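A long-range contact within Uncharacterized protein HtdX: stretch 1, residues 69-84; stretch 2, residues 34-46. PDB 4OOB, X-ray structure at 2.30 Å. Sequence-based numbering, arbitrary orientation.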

# COMPACT_ATOMS: atom_id res chain seq x y z
N ILE A 69 -10.72 1.27 -3.32
CA ILE A 69 -9.57 1.24 -4.20
C ILE A 69 -8.54 2.14 -3.56
O ILE A 69 -8.85 3.28 -3.24
CB ILE A 69 -9.95 1.76 -5.59
CG1 ILE A 69 -11.07 0.89 -6.19
CG2 ILE A 69 -8.71 1.84 -6.51
CD1 ILE A 69 -11.60 1.41 -7.55
N HIS A 70 -7.34 1.61 -3.36
CA HIS A 70 -6.24 2.39 -2.84
C HIS A 70 -5.67 3.27 -4.01
O HIS A 70 -5.17 2.77 -5.02
CB HIS A 70 -5.19 1.43 -2.24
CG HIS A 70 -4.21 2.09 -1.37
ND1 HIS A 70 -3.28 1.40 -0.62
CD2 HIS A 70 -4.00 3.39 -1.10
CE1 HIS A 70 -2.53 2.25 0.05
NE2 HIS A 70 -2.93 3.46 -0.25
N THR A 71 -5.72 4.58 -3.85
CA THR A 71 -5.28 5.45 -4.92
C THR A 71 -3.88 6.03 -4.68
O THR A 71 -3.16 6.18 -5.65
CB THR A 71 -6.26 6.60 -5.13
OG1 THR A 71 -6.51 7.20 -3.88
CG2 THR A 71 -7.65 6.09 -5.71
N GLU A 72 -3.50 6.28 -3.42
CA GLU A 72 -2.26 6.97 -3.08
C GLU A 72 -1.78 6.62 -1.70
O GLU A 72 -2.57 6.35 -0.77
CB GLU A 72 -2.43 8.48 -3.15
CG GLU A 72 -1.76 9.07 -4.37
CD GLU A 72 -1.93 10.56 -4.53
OE1 GLU A 72 -2.38 10.94 -5.64
OE2 GLU A 72 -1.59 11.33 -3.60
N ASN A 73 -0.46 6.64 -1.56
CA ASN A 73 0.17 6.36 -0.29
C ASN A 73 1.46 7.11 -0.14
O ASN A 73 2.32 7.00 -1.02
CB ASN A 73 0.46 4.88 -0.14
CG ASN A 73 0.39 4.43 1.30
OD1 ASN A 73 1.41 4.16 1.96
ND2 ASN A 73 -0.81 4.39 1.81
N HIS A 74 1.59 7.84 0.96
CA HIS A 74 2.80 8.61 1.22
C HIS A 74 3.32 8.22 2.59
O HIS A 74 2.61 8.39 3.61
CB HIS A 74 2.56 10.12 1.17
CG HIS A 74 2.01 10.58 -0.14
ND1 HIS A 74 2.82 10.86 -1.22
CD2 HIS A 74 0.74 10.74 -0.55
CE1 HIS A 74 2.06 11.21 -2.24
NE2 HIS A 74 0.79 11.12 -1.87
N ILE A 75 4.52 7.65 2.59
CA ILE A 75 5.12 7.18 3.85
C ILE A 75 6.32 8.07 4.07
O ILE A 75 7.12 8.26 3.16
CB ILE A 75 5.57 5.71 3.73
CG1 ILE A 75 4.36 4.80 3.89
CG2 ILE A 75 6.66 5.36 4.75
CD1 ILE A 75 4.59 3.39 3.33
N THR A 76 6.42 8.64 5.26
CA THR A 76 7.65 9.33 5.63
C THR A 76 8.27 8.61 6.83
O THR A 76 7.72 8.66 7.91
CB THR A 76 7.39 10.81 5.96
OG1 THR A 76 6.77 11.45 4.82
CG2 THR A 76 8.67 11.53 6.26
N GLN A 77 9.42 7.94 6.62
CA GLN A 77 10.11 7.27 7.70
C GLN A 77 11.20 8.16 8.27
O GLN A 77 12.16 8.38 7.58
CB GLN A 77 10.71 5.94 7.22
CG GLN A 77 11.42 5.14 8.30
CD GLN A 77 11.80 3.75 7.82
OE1 GLN A 77 11.01 2.81 7.82
NE2 GLN A 77 13.01 3.64 7.38
N TYR A 78 11.08 8.60 9.53
CA TYR A 78 12.09 9.46 10.19
C TYR A 78 13.20 8.60 10.75
O TYR A 78 14.34 9.01 10.76
CB TYR A 78 11.46 10.32 11.31
CG TYR A 78 10.40 11.26 10.74
CD1 TYR A 78 10.76 12.43 10.08
CD2 TYR A 78 9.05 10.95 10.83
CE1 TYR A 78 9.80 13.29 9.52
CE2 TYR A 78 8.07 11.77 10.28
CZ TYR A 78 8.44 12.95 9.61
OH TYR A 78 7.48 13.75 9.04
N ARG A 79 12.86 7.43 11.25
CA ARG A 79 13.85 6.45 11.57
C ARG A 79 13.26 5.06 11.52
O ARG A 79 12.10 4.89 11.80
CB ARG A 79 14.47 6.70 12.95
CG ARG A 79 13.49 6.79 14.12
CD ARG A 79 14.03 6.11 15.39
NE ARG A 79 13.49 4.73 15.48
CZ ARG A 79 13.73 3.84 16.45
NH1 ARG A 79 14.52 4.13 17.48
NH2 ARG A 79 13.16 2.65 16.38
N PRO A 80 14.08 4.07 11.19
CA PRO A 80 13.68 2.68 11.12
C PRO A 80 13.10 2.16 12.40
O PRO A 80 13.51 2.54 13.47
CB PRO A 80 15.00 1.93 10.85
CG PRO A 80 15.92 2.94 10.26
CD PRO A 80 15.50 4.26 10.85
N ILE A 81 12.14 1.28 12.26
CA ILE A 81 11.50 0.66 13.40
C ILE A 81 12.07 -0.76 13.55
O ILE A 81 12.11 -1.53 12.59
CB ILE A 81 9.98 0.60 13.20
CG1 ILE A 81 9.40 2.02 13.19
CG2 ILE A 81 9.31 -0.23 14.29
CD1 ILE A 81 7.99 2.07 12.67
N ALA A 82 12.53 -1.07 14.75
CA ALA A 82 13.10 -2.36 15.01
C ALA A 82 11.97 -3.38 15.17
O ALA A 82 10.87 -3.08 15.61
CB ALA A 82 14.02 -2.33 16.24
N VAL A 83 12.25 -4.58 14.72
CA VAL A 83 11.42 -5.72 14.97
C VAL A 83 11.17 -5.85 16.50
O VAL A 83 10.11 -6.27 16.94
CB VAL A 83 12.14 -6.91 14.34
CG1 VAL A 83 11.68 -8.24 14.89
CG2 VAL A 83 11.96 -6.86 12.84
N THR A 84 12.14 -5.42 17.30
CA THR A 84 12.06 -5.52 18.78
C THR A 84 11.32 -4.36 19.43
O THR A 84 11.04 -4.41 20.61
CB THR A 84 13.46 -5.60 19.42
OG1 THR A 84 14.26 -4.47 19.04
CG2 THR A 84 14.18 -6.85 18.96
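Stretch 2 (34-46) RYGNQVPLTYPFA

Stretch 2 runs antiparallel to stretch 1: the nearest CA pairs go from Val83 CA–Asn37 CA (5.7 Å) and Ala82 CA–Gln38 CA (4.5 Å) to Gln77 CA–Leu41 CA (7.3 Å) and Ile75 CA–Thr42 CA (7.7 Å), so one number falls as the other rises and the backbones draw apart. Stretch 1 is a strand over 69-77 and then irregular. Stretch 2 begins extended, makes a type I turn from Pro40 to Tyr43, closed by Tyr43 N to Pro40 O at 2.9 Å, and enters a helix that includes Pro44 to Ala46.

Backbone pairing is confined to a single bridge, Ala82 with Gln38. Two hydrogen bonds frame it: Val83 N donates to Asn37 O (2.9 Å, 176° at the hydrogen) and Val39 N to Ile81 O (2.9 Å, 162°). The same acceptors receive CA-H...O contacts, Ala82 CA to Asn37 O and Gln38 CA to Ile81 O, each 3.5 Å. Beyond the bridge a water replaces direct pairing: it accepts from Ile81 N (2.8 Å) and donates to Val39 O and Gln77 OE1 (2.9 Å each), tying both backbones to the Gln77 side chain.

Apolar packing flanks the bridge. Val83 CG2 lies 3.9 Å from Val39 CG1 and 4.3 Å from Tyr35 CE1, while Ile81 CB approaches Val39 CG2 at 3.9 Å and Ile81 CD1 reaches Pro44 CG at 4.1 Å. At the turn, the CB of Leu41 points sideways, but its t, p rotamer brings Leu41 CD1 to 3.8 Å from Ile75 CG2 and 3.4 Å from Gln77 OE1.

The aromatic contact is looser. Phe45 and His70 have planes 18° apart but centroids 5.8 Å apart; the rings are slid so far that they barely overlap, and the closest atoms, His70 CE1 and Phe45 CE1, are 3.9 Å apart.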

# COMPACT_ATOMS: atom_id res chain seq x y z
N ARG A 34 13.47 -8.12 2.42
CA ARG A 34 14.50 -8.71 3.24
C ARG A 34 14.01 -8.71 4.69
O ARG A 34 13.51 -7.72 5.15
CB ARG A 34 15.79 -7.91 3.12
CG ARG A 34 17.05 -8.71 3.44
CD ARG A 34 18.25 -7.82 3.71
NE ARG A 34 18.24 -7.40 5.10
CZ ARG A 34 18.92 -7.97 6.10
NH1 ARG A 34 19.74 -9.01 5.89
NH2 ARG A 34 18.79 -7.49 7.34
N TYR A 35 14.10 -9.84 5.38
CA TYR A 35 13.80 -9.93 6.78
C TYR A 35 15.09 -9.67 7.54
O TYR A 35 16.07 -10.36 7.30
CB TYR A 35 13.24 -11.32 7.15
CG TYR A 35 12.97 -11.49 8.65
CD1 TYR A 35 12.24 -10.52 9.35
CD2 TYR A 35 13.46 -12.60 9.37
CE1 TYR A 35 11.99 -10.64 10.70
CE2 TYR A 35 13.23 -12.72 10.74
CZ TYR A 35 12.49 -11.74 11.40
OH TYR A 35 12.21 -11.80 12.75
N GLY A 36 15.05 -8.72 8.46
CA GLY A 36 16.16 -8.37 9.32
C GLY A 36 15.77 -7.65 10.61
O GLY A 36 14.59 -7.71 11.07
N ASN A 37 16.74 -6.98 11.22
CA ASN A 37 16.48 -6.23 12.48
C ASN A 37 15.48 -5.10 12.30
O ASN A 37 14.71 -4.86 13.23
CB ASN A 37 17.76 -5.65 13.14
CG ASN A 37 18.78 -6.72 13.47
OD1 ASN A 37 18.45 -7.86 13.87
ND2 ASN A 37 20.04 -6.38 13.27
N GLN A 38 15.51 -4.41 11.14
CA GLN A 38 14.52 -3.34 10.83
C GLN A 38 13.34 -3.89 10.05
O GLN A 38 13.50 -4.60 9.08
CB GLN A 38 15.01 -2.22 9.93
CG GLN A 38 16.48 -1.94 9.76
CD GLN A 38 16.97 -1.02 10.80
OE1 GLN A 38 17.69 -0.06 10.53
NE2 GLN A 38 16.57 -1.30 12.01
N VAL A 39 12.12 -3.48 10.41
CA VAL A 39 10.99 -3.83 9.56
C VAL A 39 11.17 -3.13 8.22
O VAL A 39 11.73 -2.03 8.17
CB VAL A 39 9.63 -3.43 10.18
CG1 VAL A 39 9.46 -4.13 11.53
CG2 VAL A 39 9.51 -1.92 10.30
N PRO A 40 10.71 -3.77 7.15
CA PRO A 40 10.65 -3.12 5.85
C PRO A 40 9.86 -1.81 5.87
O PRO A 40 8.88 -1.68 6.57
CB PRO A 40 9.90 -4.14 4.99
CG PRO A 40 10.07 -5.46 5.69
CD PRO A 40 10.06 -5.09 7.14
N LEU A 41 10.29 -0.87 5.05
CA LEU A 41 9.72 0.48 5.02
C LEU A 41 8.20 0.51 4.98
O LEU A 41 7.60 1.30 5.65
CB LEU A 41 10.31 1.25 3.82
CG LEU A 41 9.76 2.62 3.52
CD1 LEU A 41 10.04 3.63 4.63
CD2 LEU A 41 10.30 3.12 2.17
N THR A 42 7.60 -0.37 4.17
CA THR A 42 6.12 -0.44 4.01
C THR A 42 5.36 -1.29 5.07
O THR A 42 4.14 -1.33 5.07
CB THR A 42 5.77 -1.00 2.59
OG1 THR A 42 6.44 -2.26 2.37
CG2 THR A 42 6.17 -0.01 1.53
N TYR A 43 6.09 -1.99 5.95
CA TYR A 43 5.47 -2.98 6.81
C TYR A 43 4.47 -2.38 7.82
O TYR A 43 3.47 -3.01 8.14
CB TYR A 43 6.53 -3.86 7.53
CG TYR A 43 5.88 -4.69 8.61
CD1 TYR A 43 5.21 -5.84 8.28
CD2 TYR A 43 5.90 -4.31 9.95
CE1 TYR A 43 4.57 -6.58 9.23
CE2 TYR A 43 5.27 -5.06 10.91
CZ TYR A 43 4.58 -6.19 10.53
OH TYR A 43 3.91 -7.00 11.42
N PRO A 44 4.75 -1.15 8.31
CA PRO A 44 3.83 -0.58 9.29
C PRO A 44 2.47 -0.26 8.69
O PRO A 44 1.53 -0.05 9.45
CB PRO A 44 4.55 0.69 9.78
CG PRO A 44 5.97 0.38 9.55
CD PRO A 44 6.03 -0.42 8.29
N PHE A 45 2.35 -0.29 7.37
CA PHE A 45 1.03 -0.29 6.79
C PHE A 45 0.25 -1.52 7.27
O PHE A 45 -0.89 -1.39 7.73
CB PHE A 45 1.03 -0.23 5.24
CG PHE A 45 -0.36 -0.22 4.65
CD1 PHE A 45 -0.99 0.97 4.29
CD2 PHE A 45 -1.04 -1.40 4.43
CE1 PHE A 45 -2.27 0.98 3.75
CE2 PHE A 45 -2.34 -1.40 3.91
CZ PHE A 45 -2.94 -0.21 3.54
N ALA A 46 0.83 -2.70 7.12
CA ALA A 46 0.10 -3.91 7.58
C ALA A 46 -0.15 -3.89 9.09
O ALA A 46 -1.24 -4.17 9.59
CB ALA A 46 0.83 -5.17 7.17
O HOH W 1 11.61 0.53 9.58